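PDB 4A10: octenoyl-CoA reductase/carboxylase from Streptomyces sp., which probably catalyses the NADPH-dependent reductive carboxylation of 2-octenoyl-CoA. Local coordinates for residues 329-334 and 356-361; 141-146 and 162-167; 116-121 and 194-199; 45-50 and 396-401. One frame throughout, in Å; residues are numbered along the deposited sequence.

Contact 1. Residues 329-334 and 356-361; sequences GGTVVT and KIVGSH
Val333 and Val358 sit side by side on neighbouring parallel strands and point the same way. Val333 can be followed outward. Val333 CB lies 3.8 Å from Val358 O. From there CG1 leans to the same oxygen, with Val333 CG1 3.4 Å from Val358 O, and also reaches Ser360 CB. The other methyl, Val333 CG2, meets Val358 CB at 3.8 Å. CG1 is anti to the backbone N (chi1 180°), which turns it along the strand toward Ser360 and leaves CG2 for the valine. On the same face, Thr331 CG2 touches Val358 CG2. The other face carries Val332, Ile357 and Thr334, where Thr334 CG2 packs against Ile357 CG2 at 4.1 Å. Thr334 OG1 is hydrogen-bonded to Glu312 OE2.

Five backbone hydrogen bonds join the strands. Val332 N gives to Lys356 O at 2.7 Å, and Val358 N gives to Val332 O at the same length. Ser360 N closes the ladder on Thr334 O at 2.9 Å. Lys356 O and Val358 O each also receive a CA-H from the facing strand. Helix 200-210 touches Val333 and Ser360. Strand 356-359 pairs antiparallel with a strand of the second subunit, so the sheet continues across the interface. His361, two residues past strand 356-359, belongs to the NADP(+) site. This is the parallel sheet of a Rossmann-type nucleotide-binding domain, at the edge where two subunits join.

Contact 2. Residues 141-146 and 162-167; sequences PAHVDE and RAWGFE
His143 and Trp164 meet where a short antiparallel pair of strands ends. Their rings meet obliquely, with His143 CD2 4.4 Å from Trp164 CD1. CG is anti to the backbone N in both, at chi1 -172° in His143 and -178° in Trp164. The indole then runs away from the segment 141-146 beyond this point. Trp164 CB stays close, 3.5 Å from Pro141 O. The indole NE1 makes weak hydrogen bonds to Phe170 O and Val178 O.

Arg162 shares the face of His143, and Arg162 CB lies 3.7 Å from His143 O. The chain then extends from CG to NE and leads away from the strand pair. One water joins its end to the histidine. It gives a hydrogen bond to His143 O, bonds to His143 ND1 at 3.0 Å and accepts from Arg162 NH1, lying in the plane of the guanidinium at its edge. Arg162 NH1 also forms a salt bridge with Glu160.

The backbone makes a two-stranded ladder within the GroES-like part of the enzyme. His143 and Arg162 are the hydrogen-bonded pair, linked by His143 N to Arg162 O at 2.9 Å and by Arg162 N to His143 O at 2.8 Å. Ala142 and Ala163 form the non-hydrogen-bonded pair. Past them, Trp164 N reaches a lone pair of Pro141 O, in the carbonyl plane, at 2.8 Å. Ala163 N gives to Glu167 OE2, which it meets from above the carboxylate plane. Asp145 makes salt bridges to Arg129 and Arg130 of the third subunit.

Contact 3. Residues 116-121 and 194-199; sequences DCSGVV and EEAAVS
Ser118 OG packs on Ala197 CB at 3.8 Å and is hydrogen-bonded to Trp193 O, just before segment 194-199. The hydroxyl sits between the backbone N and the carbonyl carbon (chi1 64°), which turns it toward the helix 193-197. Ser118 CB meets Ala196 CB at 4.1 Å.

Asp116 approaches the backbone at Ala197. Its carboxylate lies beside the carbonyl there, with Asp116 CG 3.5 Å from Ala197 O. No hydrogen bond links the pair, since both groups are acceptors. Asp116 OD1 instead accepts from Leu201 N, in the next helix.

The contact sets the strand 117-124 of the mixed sheet against the short helix 193-197. Ala197 also packs on Ala71 of the neighbouring strand 64-73, and Ala196 on Ile138. The small Ala196, Ala197 and Ser118 side chains are consistent with the close approach, Cys117 CA being 4.6 Å from Ala197 CA.

All the touching residues are buried, and no hydrogen bond runs directly between the two segments. The joint therefore rests on close packing, while Ser118 OG and Asp116 OD1 find backbone partners at Trp193 O and Leu201 N, just outside it.

Contact 4. Residues 45-50 and 396-401; sequences DVRKSL and ACRVVQ
The guanidinium of Arg398 carries the carboxylate of Asp45 on one face. Asp45 CG stands over the centre of the Arg398 group, 3.7 Å above the plane, and the two planes are 23° apart. The stack is a salt bridge of charges alone, since Asp45 OD1 lies well out of the guanidinium plane, 3.5 Å from Arg398 NE. At the edge, in plane, is Gln401 OE1, which accepts from Arg398 NH1 at 2.7 Å. Arg398 NH2 also pairs with Asp43.

Arg47 presents one face to Arg398 CG and holds Asp45 at its edge. It grips the carboxylate side-on. Arg47 NE bonds to Asp45 OD1 on its syn lone pair, and Arg47 NH2 bonds to Asp45 OD2 at 2.6 Å. Both arginines share the one carboxylate, which probably offsets the closeness of Arg47 NH2 and Arg398 NE.

Asp45 is the N-cap of the weakly bonded helix 46-49, and its OD1 also accepts from Arg47 N. This helix start is held against helix 393-401. Gln401, extended beyond CG, slides past Val46 in the opposite direction, and Val46 N gives to Gln401 OE1 at 3.2 Å. That donor and Arg398 NH1 reach the oxygen from opposite faces of the amide plane.

Beside this polar group the contact is apolar. Val46 CG1 presses on Cys397 SG at 3.4 Å. Leu50 CD1 meets Cys397 CB at 3.9 Å, while Val79 of helix 76-83 touches the same cysteine.

In the fold
Contacts 1, 2 and 3 are buried, while contact 4 is only partly so and includes the exposed Arg47. No two contacts share a helix or strand. Contact 1 lies in the six-stranded parallel sheet and contact 2 in a separate two-stranded pair. Both are backbone ladders, and contact 2 adds a water bridging His143 and Arg162. Contact 3 packs a strand of the mixed sheet on a helix without a direct hydrogen bond. Contact 4 joins two helices through a salt-bridge network with an apolar patch. Contacts 2 and 3 touch: Trp164 CZ3 lies 3.8 Å from Asp116 N. Contacts 1 and 2 also reach other subunits, whereas contacts 3 and 4 touch no other chain of the assembly.

Contact 1. Residues 329-334 and 356-361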
loop_
_atom_site.group_PDB
_atom_site.type_symbol
_atom_site.label_atom_id
_atom_site.label_comp_id
_atom_site.label_asym_id
_atom_site.label_seq_id
_atom_site.Cartn_x
_atom_site.Cartn_y
_atom_site.Cartn_z
ATOM N N GLY B 329 11.939 8.169 -8.141
ATOM C CA GLY B 329 10.816 7.572 -7.433
ATOM C C GLY B 329 9.473 7.820 -8.110
ATOM O O GLY B 329 8.434 7.621 -7.504
ATOM N N GLY B 330 9.486 8.247 -9.370
ATOM C CA GLY B 330 8.245 8.562 -10.086
ATOM C C GLY B 330 7.597 7.310 -10.641
ATOM O O GLY B 330 8.173 6.241 -10.543
ATOM N N THR B 331 6.412 7.444 -11.240
ATOM C CA THR B 331 5.690 6.300 -11.814
ATOM C C THR B 331 5.245 6.585 -13.239
ATOM O O THR B 331 4.696 7.640 -13.512
ATOM C CB THR B 331 4.430 5.939 -10.958
ATOM O OG1 THR B 331 4.846 5.484 -9.665
ATOM C CG2 THR B 331 3.610 4.825 -11.597
ATOM N N VAL B 332 5.480 5.639 -14.143
ATOM C CA VAL B 332 4.935 5.703 -15.495
ATOM C C VAL B 332 3.824 4.683 -15.624
ATOM O O VAL B 332 4.041 3.510 -15.382
ATOM C CB VAL B 332 5.973 5.355 -16.570
ATOM C CG1 VAL B 332 5.318 5.421 -17.985
ATOM C CG2 VAL B 332 7.187 6.273 -16.473
ATOM N N VAL B 333 2.633 5.129 -15.995
ATOM C CA VAL B 333 1.519 4.209 -16.187
ATOM C C VAL B 333 1.194 4.179 -17.683
ATOM O O VAL B 333 1.120 5.217 -18.337
ATOM C CB VAL B 333 0.306 4.562 -15.290
ATOM C CG1 VAL B 333 -0.854 3.593 -15.503
ATOM C CG2 VAL B 333 0.708 4.462 -13.841
ATOM N N THR B 334 1.051 2.979 -18.217
ATOM C CA THR B 334 1.042 2.782 -19.668
ATOM C C THR B 334 0.084 1.695 -20.146
ATOM O O THR B 334 -0.380 0.883 -19.349
ATOM C CB THR B 334 2.471 2.469 -20.205
ATOM O OG1 THR B 334 2.420 2.363 -21.632
ATOM C CG2 THR B 334 3.010 1.164 -19.624
ATOM N N LYS B 356 9.022 3.479 -11.189
ATOM C CA LYS B 356 8.061 2.387 -11.354
ATOM C C LYS B 356 7.274 2.542 -12.649
ATOM O O LYS B 356 6.951 3.665 -13.056
ATOM C CB LYS B 356 7.082 2.311 -10.171
ATOM C CG LYS B 356 7.736 2.108 -8.801
ATOM C CD LYS B 356 6.861 2.713 -7.693
ATOM C CE LYS B 356 7.624 2.880 -6.375
ATOM N NZ LYS B 356 8.041 1.577 -5.757
ATOM N N ILE B 357 6.969 1.407 -13.277
ATOM C CA ILE B 357 6.159 1.357 -14.496
ATOM C C ILE B 357 4.927 0.498 -14.232
ATOM O O ILE B 357 5.045 -0.672 -13.907
ATOM C CB ILE B 357 6.937 0.735 -15.689
ATOM C CG1 ILE B 357 8.144 1.593 -16.056
ATOM C CG2 ILE B 357 6.025 0.588 -16.909
ATOM C CD1 ILE B 357 9.241 0.836 -16.742
ATOM N N VAL B 358 3.745 1.073 -14.383
ATOM C CA VAL B 358 2.552 0.305 -14.144
ATOM C C VAL B 358 1.798 0.088 -15.464
ATOM O O VAL B 358 1.332 1.034 -16.102
ATOM C CB VAL B 358 1.683 0.894 -12.996
ATOM C CG1 VAL B 358 0.506 -0.012 -12.714
ATOM C CG2 VAL B 358 2.533 1.052 -11.702
ATOM N N GLY B 359 1.742 -1.178 -15.881
ATOM C CA GLY B 359 1.036 -1.555 -17.101
ATOM C C GLY B 359 -0.410 -1.767 -16.716
ATOM O O GLY B 359 -0.706 -2.549 -15.813
ATOM N N SER B 360 -1.311 -1.055 -17.376
ATOM C CA SER B 360 -2.713 -1.103 -16.994
ATOM C C SER B 360 -3.667 -1.053 -18.181
ATOM O O SER B 360 -3.368 -0.439 -19.202
ATOM C CB SER B 360 -3.031 0.048 -16.042
ATOM O OG SER B 360 -4.290 -0.171 -15.420
ATOM N N HIS B 361 -4.813 -1.708 -18.051
ATOM C CA HIS B 361 -5.905 -1.428 -18.955
ATOM C C HIS B 361 -7.203 -1.744 -18.253
ATOM O O HIS B 361 -7.192 -2.420 -17.230
ATOM C CB HIS B 361 -5.769 -2.178 -20.300
ATOM C CG HIS B 361 -6.237 -3.595 -20.252
ATOM N ND1 HIS B 361 -5.403 -4.640 -19.930
ATOM C CD2 HIS B 361 -7.452 -4.138 -20.487
ATOM C CE1 HIS B 361 -6.089 -5.768 -19.954
ATOM N NE2 HIS B 361 -7.333 -5.492 -20.300
#

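Contact 2. Residues 141-146 and 162-167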
loop_
_atom_site.group_PDB
_atom_site.type_symbol
_atom_site.label_atom_id
_atom_site.label_comp_id
_atom_site.label_asym_id
_atom_site.label_seq_id
_atom_site.Cartn_x
_atom_site.Cartn_y
_atom_site.Cartn_z
ATOM N N PRO B 141 -16.754 -2.533 -20.047
ATOM C CA PRO B 141 -16.202 -3.717 -20.760
ATOM C C PRO B 141 -15.702 -4.939 -19.979
ATOM O O PRO B 141 -15.444 -5.962 -20.611
ATOM C CB PRO B 141 -15.040 -3.141 -21.583
ATOM C CG PRO B 141 -14.805 -1.775 -21.060
ATOM C CD PRO B 141 -16.054 -1.289 -20.427
ATOM N N ALA B 142 -15.572 -4.870 -18.657
ATOM C CA ALA B 142 -14.982 -5.981 -17.908
ATOM C C ALA B 142 -15.917 -7.195 -17.763
ATOM O O ALA B 142 -16.788 -7.230 -16.896
ATOM C CB ALA B 142 -14.444 -5.510 -16.551
ATOM N N HIS B 143 -15.718 -8.167 -18.646
ATOM C CA HIS B 143 -16.497 -9.398 -18.746
ATOM C C HIS B 143 -15.671 -10.468 -18.032
ATOM O O HIS B 143 -14.677 -10.963 -18.574
ATOM C CB HIS B 143 -16.649 -9.731 -20.235
ATOM C CG HIS B 143 -17.579 -10.871 -20.534
ATOM N ND1 HIS B 143 -17.259 -12.185 -20.273
ATOM C CD2 HIS B 143 -18.789 -10.891 -21.141
ATOM C CE1 HIS B 143 -18.248 -12.966 -20.674
ATOM N NE2 HIS B 143 -19.184 -12.206 -21.215
ATOM N N VAL B 144 -16.068 -10.796 -16.807
ATOM C CA VAL B 144 -15.219 -11.557 -15.908
ATOM C C VAL B 144 -15.976 -12.738 -15.338
ATOM O O VAL B 144 -17.209 -12.783 -15.383
ATOM C CB VAL B 144 -14.611 -10.682 -14.735
ATOM C CG1 VAL B 144 -13.975 -9.370 -15.247
ATOM C CG2 VAL B 144 -15.639 -10.388 -13.634
ATOM N N ASP B 145 -15.208 -13.681 -14.793
ATOM C CA ASP B 145 -15.719 -14.871 -14.119
ATOM C C ASP B 145 -15.712 -14.675 -12.597
ATOM O O ASP B 145 -14.672 -14.762 -11.942
ATOM C CB ASP B 145 -14.828 -16.058 -14.481
ATOM C CG ASP B 145 -15.460 -17.377 -14.182
ATOM O OD1 ASP B 145 -15.950 -17.601 -13.056
ATOM O OD2 ASP B 145 -15.458 -18.215 -15.105
ATOM N N GLU B 146 -16.900 -14.470 -12.044
ATOM C CA GLU B 146 -17.108 -14.221 -10.621
ATOM C C GLU B 146 -16.933 -15.480 -9.769
ATOM O O GLU B 146 -17.022 -15.432 -8.536
ATOM C CB GLU B 146 -18.520 -13.664 -10.428
ATOM C CG GLU B 146 -18.866 -12.450 -11.311
ATOM C CD GLU B 146 -19.254 -12.810 -12.748
ATOM O OE1 GLU B 146 -19.104 -13.987 -13.169
ATOM O OE2 GLU B 146 -19.702 -11.889 -13.477
ATOM N N ARG B 162 -12.075 -10.653 -19.648
ATOM C CA ARG B 162 -12.118 -10.330 -21.083
ATOM C C ARG B 162 -12.719 -8.958 -21.327
ATOM O O ARG B 162 -13.494 -8.479 -20.518
ATOM C CB ARG B 162 -12.922 -11.389 -21.840
ATOM C CG ARG B 162 -12.142 -12.658 -22.102
ATOM C CD ARG B 162 -13.002 -13.757 -22.781
ATOM N NE ARG B 162 -12.200 -14.956 -23.012
ATOM C CZ ARG B 162 -12.025 -15.936 -22.124
ATOM N NH1 ARG B 162 -12.604 -15.880 -20.930
ATOM N NH2 ARG B 162 -11.271 -16.977 -22.424
ATOM N N ALA B 163 -12.346 -8.332 -22.443
ATOM C CA ALA B 163 -12.973 -7.101 -22.876
ATOM C C ALA B 163 -14.216 -7.438 -23.704
ATOM O O ALA B 163 -14.119 -8.155 -24.702
ATOM C CB ALA B 163 -11.976 -6.248 -23.683
ATOM N N TRP B 164 -15.369 -6.928 -23.269
ATOM C CA TRP B 164 -16.636 -7.091 -23.966
ATOM C C TRP B 164 -16.607 -6.564 -25.403
ATOM O O TRP B 164 -16.150 -5.437 -25.671
ATOM C CB TRP B 164 -17.757 -6.411 -23.166
ATOM C CG TRP B 164 -19.140 -6.533 -23.748
ATOM C CD1 TRP B 164 -19.821 -7.691 -24.045
ATOM C CD2 TRP B 164 -20.032 -5.460 -24.048
ATOM N NE1 TRP B 164 -21.063 -7.392 -24.546
ATOM C CE2 TRP B 164 -21.219 -6.030 -24.563
ATOM C CE3 TRP B 164 -19.940 -4.069 -23.955
ATOM C CZ2 TRP B 164 -22.307 -5.251 -24.970
ATOM C CZ3 TRP B 164 -21.014 -3.300 -24.365
ATOM C CH2 TRP B 164 -22.180 -3.890 -24.852
ATOM N N GLY B 165 -17.101 -7.390 -26.321
ATOM C CA GLY B 165 -17.156 -7.023 -27.740
ATOM C C GLY B 165 -15.815 -7.004 -28.455
ATOM O O GLY B 165 -15.748 -6.586 -29.626
ATOM N N PHE B 166 -14.754 -7.448 -27.775
ATOM C CA PHE B 166 -13.401 -7.559 -28.381
ATOM C C PHE B 166 -12.913 -9.008 -28.267
ATOM O O PHE B 166 -12.580 -9.634 -29.272
ATOM C CB PHE B 166 -12.412 -6.568 -27.735
ATOM C CG PHE B 166 -11.000 -6.609 -28.308
ATOM C CD1 PHE B 166 -10.764 -6.415 -29.674
ATOM C CD2 PHE B 166 -9.900 -6.784 -27.459
ATOM C CE1 PHE B 166 -9.466 -6.433 -30.199
ATOM C CE2 PHE B 166 -8.589 -6.794 -27.957
ATOM C CZ PHE B 166 -8.369 -6.611 -29.343
ATOM N N GLU B 167 -12.900 -9.531 -27.036
ATOM C CA GLU B 167 -12.631 -10.949 -26.777
ATOM C C GLU B 167 -13.924 -11.713 -26.443
ATOM O O GLU B 167 -13.881 -12.905 -26.147
ATOM C CB GLU B 167 -11.623 -11.119 -25.636
ATOM C CG GLU B 167 -10.355 -10.263 -25.735
ATOM C CD GLU B 167 -9.660 -10.125 -24.377
ATOM O OE1 GLU B 167 -8.825 -10.992 -24.016
ATOM O OE2 GLU B 167 -9.975 -9.160 -23.649
HETATM O O HOH W 1 -14.776 -13.710 -19.728
#

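Contact 3. Residues 116-121 and 194-199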
loop_
_atom_site.group_PDB
_atom_site.type_symbol
_atom_site.label_atom_id
_atom_site.label_comp_id
_atom_site.label_asym_id
_atom_site.label_seq_id
_atom_site.Cartn_x
_atom_site.Cartn_y
_atom_site.Cartn_z
ATOM N N ASP B 116 -18.578 -0.534 -25.196
ATOM C CA ASP B 116 -19.257 0.465 -24.366
ATOM C C ASP B 116 -20.702 0.581 -24.787
ATOM O O ASP B 116 -21.040 0.267 -25.922
ATOM C CB ASP B 116 -18.679 1.854 -24.667
ATOM C CG ASP B 116 -17.871 2.388 -23.547
ATOM O OD1 ASP B 116 -18.148 1.987 -22.400
ATOM O OD2 ASP B 116 -16.967 3.195 -23.816
ATOM N N CYS B 117 -21.557 1.076 -23.902
ATOM C CA CYS B 117 -22.891 1.462 -24.322
ATOM C C CYS B 117 -23.781 1.939 -23.196
ATOM O O CYS B 117 -23.489 1.745 -22.014
ATOM C CB CYS B 117 -23.567 0.334 -25.127
ATOM S SG CYS B 117 -24.568 -0.780 -24.130
ATOM N N SER B 118 -24.881 2.580 -23.582
ATOM C CA SER B 118 -25.932 2.918 -22.650
ATOM C C SER B 118 -27.217 2.399 -23.243
ATOM O O SER B 118 -27.357 2.326 -24.466
ATOM C CB SER B 118 -25.994 4.429 -22.401
ATOM O OG SER B 118 -26.322 5.151 -23.563
ATOM N N GLY B 119 -28.158 2.028 -22.387
ATOM C CA GLY B 119 -29.392 1.463 -22.877
ATOM C C GLY B 119 -30.382 1.105 -21.797
ATOM O O GLY B 119 -30.295 1.569 -20.663
ATOM N N VAL B 120 -31.314 0.248 -22.181
ATOM C CA VAL B 120 -32.451 -0.131 -21.371
ATOM C C VAL B 120 -32.472 -1.656 -21.273
ATOM O O VAL B 120 -32.472 -2.354 -22.283
ATOM C CB VAL B 120 -33.793 0.394 -22.004
ATOM C CG1 VAL B 120 -34.996 0.045 -21.144
ATOM C CG2 VAL B 120 -33.762 1.893 -22.229
ATOM N N VAL B 121 -32.473 -2.170 -20.050
ATOM C CA VAL B 121 -32.651 -3.614 -19.813
ATOM C C VAL B 121 -33.975 -4.099 -20.397
ATOM O O VAL B 121 -35.031 -3.511 -20.125
ATOM C CB VAL B 121 -32.588 -3.948 -18.287
ATOM C CG1 VAL B 121 -32.887 -5.452 -18.003
ATOM C CG2 VAL B 121 -31.214 -3.562 -17.707
ATOM N N GLU B 194 -26.200 9.269 -25.751
ATOM C CA GLU B 194 -24.904 9.403 -26.387
ATOM C C GLU B 194 -23.850 9.936 -25.399
ATOM O O GLU B 194 -22.729 9.432 -25.362
ATOM C CB GLU B 194 -25.001 10.206 -27.705
ATOM C CG GLU B 194 -25.564 11.636 -27.613
ATOM C CD GLU B 194 -27.088 11.730 -27.516
ATOM O OE1 GLU B 194 -27.795 10.695 -27.400
ATOM O OE2 GLU B 194 -27.581 12.873 -27.557
ATOM N N GLU B 195 -24.222 10.901 -24.563
ATOM C CA GLU B 195 -23.293 11.406 -23.540
ATOM C C GLU B 195 -22.836 10.315 -22.597
ATOM O O GLU B 195 -21.650 10.219 -22.300
ATOM C CB GLU B 195 -23.925 12.536 -22.736
ATOM C CG GLU B 195 -23.849 13.871 -23.430
ATOM C CD GLU B 195 -24.925 14.849 -22.966
ATOM O OE1 GLU B 195 -25.641 14.551 -21.994
ATOM O OE2 GLU B 195 -25.042 15.926 -23.583
ATOM N N ALA B 196 -23.785 9.480 -22.152
ATOM C CA ALA B 196 -23.533 8.447 -21.162
ATOM C C ALA B 196 -22.698 7.315 -21.742
ATOM O O ALA B 196 -21.941 6.646 -21.022
ATOM C CB ALA B 196 -24.843 7.921 -20.629
ATOM N N ALA B 197 -22.834 7.130 -23.056
ATOM C CA ALA B 197 -22.241 6.006 -23.762
ATOM C C ALA B 197 -20.745 6.145 -23.927
ATOM O O ALA B 197 -20.037 5.158 -23.887
ATOM C CB ALA B 197 -22.902 5.826 -25.133
ATOM N N VAL B 198 -20.258 7.370 -24.106
ATOM C CA VAL B 198 -18.843 7.573 -24.471
ATOM C C VAL B 198 -17.814 7.368 -23.342
ATOM O O VAL B 198 -16.603 7.296 -23.602
ATOM C CB VAL B 198 -18.605 8.945 -25.138
ATOM C CG1 VAL B 198 -19.458 9.086 -26.417
ATOM C CG2 VAL B 198 -18.863 10.103 -24.156
ATOM N N SER B 199 -18.280 7.246 -22.108
ATOM C CA SER B 199 -17.373 7.240 -20.937
ATOM C C SER B 199 -16.785 5.923 -20.399
ATOM O O SER B 199 -15.587 5.859 -20.112
ATOM C CB SER B 199 -18.023 8.026 -19.805
ATOM O OG SER B 199 -18.070 9.397 -20.188
#

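Contact 4. Residues 45-50 and 396-401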
loop_
_atom_site.group_PDB
_atom_site.type_symbol
_atom_site.label_atom_id
_atom_site.label_comp_id
_atom_site.label_asym_id
_atom_site.label_seq_id
_atom_site.Cartn_x
_atom_site.Cartn_y
_atom_site.Cartn_z
ATOM N N ASP B 45 -8.136 -0.195 -44.537
ATOM C CA ASP B 45 -9.303 0.678 -44.399
ATOM C C ASP B 45 -10.423 -0.090 -43.698
ATOM O O ASP B 45 -10.952 -1.072 -44.214
ATOM C CB ASP B 45 -9.734 1.228 -45.768
ATOM C CG ASP B 45 -10.876 2.262 -45.695
ATOM O OD1 ASP B 45 -11.554 2.420 -44.648
ATOM O OD2 ASP B 45 -11.109 2.918 -46.738
ATOM N N VAL B 46 -10.759 0.392 -42.508
ATOM C CA VAL B 46 -11.723 -0.225 -41.613
ATOM C C VAL B 46 -13.135 -0.373 -42.215
ATOM O O VAL B 46 -13.879 -1.309 -41.884
ATOM C CB VAL B 46 -11.693 0.555 -40.278
ATOM C CG1 VAL B 46 -13.054 1.068 -39.868
ATOM C CG2 VAL B 46 -11.019 -0.261 -39.209
ATOM N N ARG B 47 -13.467 0.529 -43.135
ATOM C CA ARG B 47 -14.735 0.501 -43.873
ATOM C C ARG B 47 -14.841 -0.668 -44.870
ATOM O O ARG B 47 -15.935 -1.000 -45.325
ATOM C CB ARG B 47 -14.957 1.840 -44.598
ATOM C CG ARG B 47 -14.950 3.060 -43.667
ATOM C CD ARG B 47 -14.735 4.385 -44.401
ATOM N NE ARG B 47 -13.447 4.432 -45.103
ATOM C CZ ARG B 47 -12.979 5.489 -45.762
ATOM N NH1 ARG B 47 -13.673 6.623 -45.805
ATOM N NH2 ARG B 47 -11.802 5.414 -46.373
ATOM N N LYS B 48 -13.718 -1.301 -45.201
ATOM C CA LYS B 48 -13.753 -2.444 -46.119
ATOM C C LYS B 48 -14.239 -3.726 -45.463
ATOM O O LYS B 48 -14.904 -4.538 -46.119
ATOM C CB LYS B 48 -12.388 -2.694 -46.765
ATOM C CG LYS B 48 -11.849 -1.499 -47.539
ATOM C CD LYS B 48 -10.760 -1.917 -48.531
ATOM C CE LYS B 48 -10.366 -0.748 -49.405
ATOM N NZ LYS B 48 -11.576 0.021 -49.820
ATOM N N SER B 49 -13.878 -3.907 -44.187
ATOM C CA SER B 49 -14.172 -5.119 -43.434
ATOM C C SER B 49 -15.486 -5.068 -42.644
ATOM O O SER B 49 -16.120 -6.108 -42.405
ATOM C CB SER B 49 -12.998 -5.462 -42.494
ATOM O OG SER B 49 -12.704 -4.414 -41.572
ATOM N N LEU B 50 -15.889 -3.866 -42.240
ATOM C CA LEU B 50 -17.090 -3.676 -41.427
ATOM C C LEU B 50 -18.387 -3.946 -42.188
ATOM O O LEU B 50 -18.562 -3.499 -43.323
ATOM C CB LEU B 50 -17.108 -2.273 -40.799
ATOM C CG LEU B 50 -16.164 -2.065 -39.603
ATOM C CD1 LEU B 50 -16.137 -0.616 -39.183
ATOM C CD2 LEU B 50 -16.534 -2.975 -38.404
ATOM N N ALA B 396 -17.515 6.390 -38.614
ATOM C CA ALA B 396 -17.054 6.824 -37.288
ATOM C C ALA B 396 -15.791 6.057 -36.878
ATOM O O ALA B 396 -14.866 6.636 -36.326
ATOM C CB ALA B 396 -18.160 6.646 -36.245
ATOM N N CYS B 397 -15.761 4.755 -37.156
ATOM C CA CYS B 397 -14.557 3.949 -36.968
ATOM C C CYS B 397 -13.339 4.446 -37.766
ATOM O O CYS B 397 -12.219 4.461 -37.258
ATOM C CB CYS B 397 -14.841 2.506 -37.332
ATOM S SG CYS B 397 -13.702 1.364 -36.565
ATOM N N ARG B 398 -13.564 4.836 -39.019
ATOM C CA ARG B 398 -12.497 5.368 -39.885
ATOM C C ARG B 398 -11.921 6.684 -39.369
ATOM O O ARG B 398 -10.710 6.873 -39.356
ATOM C CB ARG B 398 -13.014 5.553 -41.321
ATOM C CG ARG B 398 -11.968 6.015 -42.319
ATOM C CD ARG B 398 -10.893 4.971 -42.552
ATOM N NE ARG B 398 -9.963 5.379 -43.608
ATOM C CZ ARG B 398 -8.785 4.808 -43.845
ATOM N NH1 ARG B 398 -8.373 3.798 -43.102
ATOM N NH2 ARG B 398 -8.010 5.258 -44.826
ATOM N N VAL B 399 -12.809 7.581 -38.961
ATOM C CA VAL B 399 -12.441 8.826 -38.303
ATOM C C VAL B 399 -11.527 8.592 -37.077
ATOM O O VAL B 399 -10.481 9.237 -36.960
ATOM C CB VAL B 399 -13.716 9.635 -37.951
ATOM C CG1 VAL B 399 -13.445 10.690 -36.867
ATOM C CG2 VAL B 399 -14.271 10.297 -39.214
ATOM N N VAL B 400 -11.892 7.666 -36.185
ATOM C CA VAL B 400 -10.960 7.275 -35.112
ATOM C C VAL B 400 -9.671 6.616 -35.664
ATOM O O VAL B 400 -8.574 6.925 -35.188
ATOM C CB VAL B 400 -11.614 6.373 -34.026
ATOM C CG1 VAL B 400 -10.578 5.881 -33.013
ATOM C CG2 VAL B 400 -12.704 7.133 -33.309
ATOM N N GLN B 401 -9.799 5.741 -36.668
ATOM C CA GLN B 401 -8.620 5.080 -37.247
ATOM C C GLN B 401 -7.582 6.084 -37.803
ATOM O O GLN B 401 -6.377 5.849 -37.722
ATOM C CB GLN B 401 -9.010 4.078 -38.348
ATOM C CG GLN B 401 -7.797 3.313 -38.930
ATOM C CD GLN B 401 -8.163 2.351 -40.048
ATOM O OE1 GLN B 401 -9.110 2.576 -40.803
ATOM N NE2 GLN B 401 -7.409 1.271 -40.158
#